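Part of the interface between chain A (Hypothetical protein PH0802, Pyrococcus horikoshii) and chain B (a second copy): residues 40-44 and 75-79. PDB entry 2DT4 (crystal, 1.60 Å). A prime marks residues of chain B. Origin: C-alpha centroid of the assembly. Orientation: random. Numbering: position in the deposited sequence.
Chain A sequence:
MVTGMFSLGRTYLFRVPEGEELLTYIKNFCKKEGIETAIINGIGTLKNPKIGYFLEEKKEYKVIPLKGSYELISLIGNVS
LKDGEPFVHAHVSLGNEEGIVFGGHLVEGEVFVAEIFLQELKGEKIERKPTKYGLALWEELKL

Chain A, residues 40-44: INGIG
Chain B (75-79) LIGNV

Two extended strands, residues 40-44 of chain A and 75-79 of chain B, cross almost at right angles (83° between their N-to-C directions), with their axes 6.3 Å apart at closest approach. The register places the CA of Gly42 6.8 Å from the CA of Ile76′, and the CA of Ile43 6.7 Å from the CA of Gly77′. No direct hydrogen bond joins the strands; side chains fill the gap, and 220 Å² is buried in all. Ile76′ (phi/psi -140/135) and Ile43 (-142/171) carry most of this, each with its CA-to-CB bond toward the other strand. Ile76′ is m at chi1 and t at chi2; Ile43 is p (60°) and t (175°). Their methyls pack together, CG2 of Ile43 lying 3.8 Å from CG2 of Ile76′, and the same Ile43 CG2 sits 3.4 Å from the backbone O of Ile76′. The CG2 of Ile76′ also lies 3.5 Å from OD1 of Asn41 and 4.2 Å from the O of Gly42. The CD1 of Ile43 reaches the next residues of the partner strand: it is 3.9 Å from CA of Gly77′ and 4.2 Å from ND2 of Asn78′, a van der Waals approach of a methyl to an amide whose OD1 and ND2 are both hydrogen-bonded elsewhere in the structure. Asn78′ (-152/163, chi1 55°, chi2 61°) starts sideways, but its end comes nearer. Gly42 (-176/177) and Gly77′ (-178/-160) are nearly fully extended. The CA-to-CB bond of Asn41 (-152/150) is also directed toward the other strand, with chi1 86° and chi2 40°. OD1 of Asn41 accepts a hydrogen bond from the O of water 1 at 2.6 Å, and the same water O donates another to the O of Gly77′ at 3.0 Å, so a single molecule bridges two acceptors that could not bond each other directly. Ile40, Gly44, Leu75′ and Val79′ bury no surface here.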

ATOM      1  N   ILE A  40      -8.510   2.463   2.269  1.00  8.68           N
ATOM      2  CA  ILE A  40      -8.543   1.860   0.951  1.00  8.79           C
ATOM      3  C   ILE A  40      -7.157   1.519   0.441  1.00  9.35           C
ATOM      4  O   ILE A  40      -6.164   2.204   0.722  1.00  9.13           O
ATOM      5  CB  ILE A  40      -9.266   2.755  -0.092  1.00 11.01           C
ATOM      6  CG1 ILE A  40      -8.708   4.179  -0.086  1.00 14.12           C
ATOM      7  CG2 ILE A  40     -10.748   2.802   0.226  1.00 12.76           C
ATOM      8  CD1 ILE A  40      -9.445   5.128  -1.043  1.00 15.63           C
ATOM      9  N   ASN A  41      -7.136   0.519  -0.422  1.00  8.93           N
ATOM     10  CA  ASN A  41      -5.880   0.186  -1.091  1.00 10.92           C
ATOM     11  C   ASN A  41      -6.335  -0.425  -2.400  1.00 10.95           C
ATOM     12  O   ASN A  41      -7.427  -0.964  -2.475  1.00 11.99           O
ATOM     13  CB  ASN A  41      -4.842  -0.634  -0.336  1.00 13.15           C
ATOM     14  CG  ASN A  41      -5.034  -2.119  -0.443  1.00 17.63           C
ATOM     15  OD1 ASN A  41      -5.375  -2.662  -1.498  1.00 28.68           O
ATOM     16  ND2 ASN A  41      -4.782  -2.794   0.658  1.00 29.41           N
ATOM     17  N   GLY A  42      -5.548  -0.288  -3.446  1.00  9.70           N
ATOM     18  CA  GLY A  42      -5.868  -0.976  -4.671  1.00 11.12           C
ATOM     19  C   GLY A  42      -4.841  -0.830  -5.775  1.00  9.05           C
ATOM     20  O   GLY A  42      -3.829  -0.160  -5.622  1.00  6.76           O
ATOM     21  N   ILE A  43      -5.144  -1.534  -6.859  1.00  8.80           N
ATOM     22  CA  ILE A  43      -4.328  -1.618  -8.061  1.00  8.71           C
ATOM     23  C   ILE A  43      -5.228  -1.638  -9.286  1.00  9.25           C
ATOM     24  O   ILE A  43      -6.449  -1.800  -9.200  1.00  9.63           O
ATOM     25  CB  ILE A  43      -3.433  -2.900  -8.045  1.00  8.35           C
ATOM     26  CG1 ILE A  43      -4.265  -4.185  -7.964  1.00 10.98           C
ATOM     27  CG2 ILE A  43      -2.388  -2.832  -6.884  1.00  9.10           C
ATOM     28  CD1 ILE A  43      -3.443  -5.475  -8.078  1.00 12.24           C
ATOM     29  N   GLY A  44      -4.604  -1.525 -10.436  1.00  9.34           N
ATOM     30  CA  GLY A  44      -5.291  -1.667 -11.702  1.00 10.00           C
ATOM     31  C   GLY A  44      -4.613  -0.858 -12.772  1.00 10.00           C
ATOM     32  O   GLY A  44      -3.389  -0.931 -12.896  1.00  9.37           O
TER
ATOM     33  N   LEU B  75       4.199  -3.533  -2.487  1.00 10.05           N
ATOM     34  CA  LEU B  75       3.599  -4.601  -3.185  1.00  9.45           C
ATOM     35  C   LEU B  75       2.190  -4.471  -2.687  1.00  9.78           C
ATOM     36  O   LEU B  75       1.970  -4.400  -1.489  1.00  9.52           O
ATOM     37  CB  LEU B  75       4.183  -5.977  -2.813  1.00  9.65           C
ATOM     38  CG  LEU B  75       3.360  -7.043  -3.545  1.00 11.43           C
ATOM     39  CD1 LEU B  75       4.227  -8.115  -4.095  1.00 15.64           C
ATOM     40  CD2 LEU B  75       2.224  -7.541  -2.727  1.00 12.30           C
ATOM     41  N   ILE B  76       1.236  -4.459  -3.621  1.00  8.70           N
ATOM     42  CA  ILE B  76      -0.168  -4.369  -3.255  1.00  8.54           C
ATOM     43  C   ILE B  76      -0.822  -5.316  -4.200  1.00  8.14           C
ATOM     44  O   ILE B  76      -0.523  -5.304  -5.383  1.00  8.21           O
ATOM     45  CB  ILE B  76      -0.820  -2.977  -3.374  1.00  8.96           C
ATOM     46  CG1 ILE B  76      -0.136  -1.990  -2.411  1.00 10.32           C
ATOM     47  CG2 ILE B  76      -2.288  -3.068  -3.074  1.00  9.27           C
ATOM     48  CD1 ILE B  76      -0.619  -0.600  -2.565  1.00 13.95           C
ATOM     49  N   GLY B  77      -1.720  -6.142  -3.707  1.00  7.99           N
ATOM     50  CA  GLY B  77      -2.416  -7.022  -4.608  1.00  9.37           C
ATOM     51  C   GLY B  77      -3.440  -7.890  -3.934  1.00  9.06           C
ATOM     52  O   GLY B  77      -3.891  -7.603  -2.837  1.00  8.57           O
ATOM     53  N   ASN B  78      -3.798  -8.971  -4.614  1.00  9.40           N
ATOM     54  CA  ASN B  78      -4.853  -9.821  -4.103  1.00  8.26           C
ATOM     55  C   ASN B  78      -4.669 -11.257  -4.573  1.00  8.43           C
ATOM     56  O   ASN B  78      -3.905 -11.538  -5.498  1.00  8.85           O
ATOM     57  CB  ASN B  78      -6.227  -9.247  -4.522  1.00  8.39           C
ATOM     58  CG  ASN B  78      -6.342  -9.039  -6.005  1.00  7.74           C
ATOM     59  OD1 ASN B  78      -6.246 -10.008  -6.768  1.00  9.70           O
ATOM     60  ND2 ASN B  78      -6.489  -7.769  -6.439  1.00  8.50           N
ATOM     61  N   VAL B  79      -5.369 -12.156  -3.888  1.00  8.41           N
ATOM     62  CA  VAL B  79      -5.463 -13.577  -4.225  1.00  8.62           C
ATOM     63  C   VAL B  79      -6.941 -13.865  -4.486  1.00  8.71           C
ATOM     64  O   VAL B  79      -7.820 -13.404  -3.743  1.00  9.27           O
ATOM     65  CB  VAL B  79      -4.924 -14.498  -3.098  1.00  9.22           C
ATOM     66  CG1 VAL B  79      -4.960 -15.954  -3.560  1.00  9.31           C
ATOM     67  CG2 VAL B  79      -3.502 -14.127  -2.683  1.00 10.38           C
TER
HETATM   68  O   HOH W   1      -5.487  -5.031  -2.486  1.00 16.15           O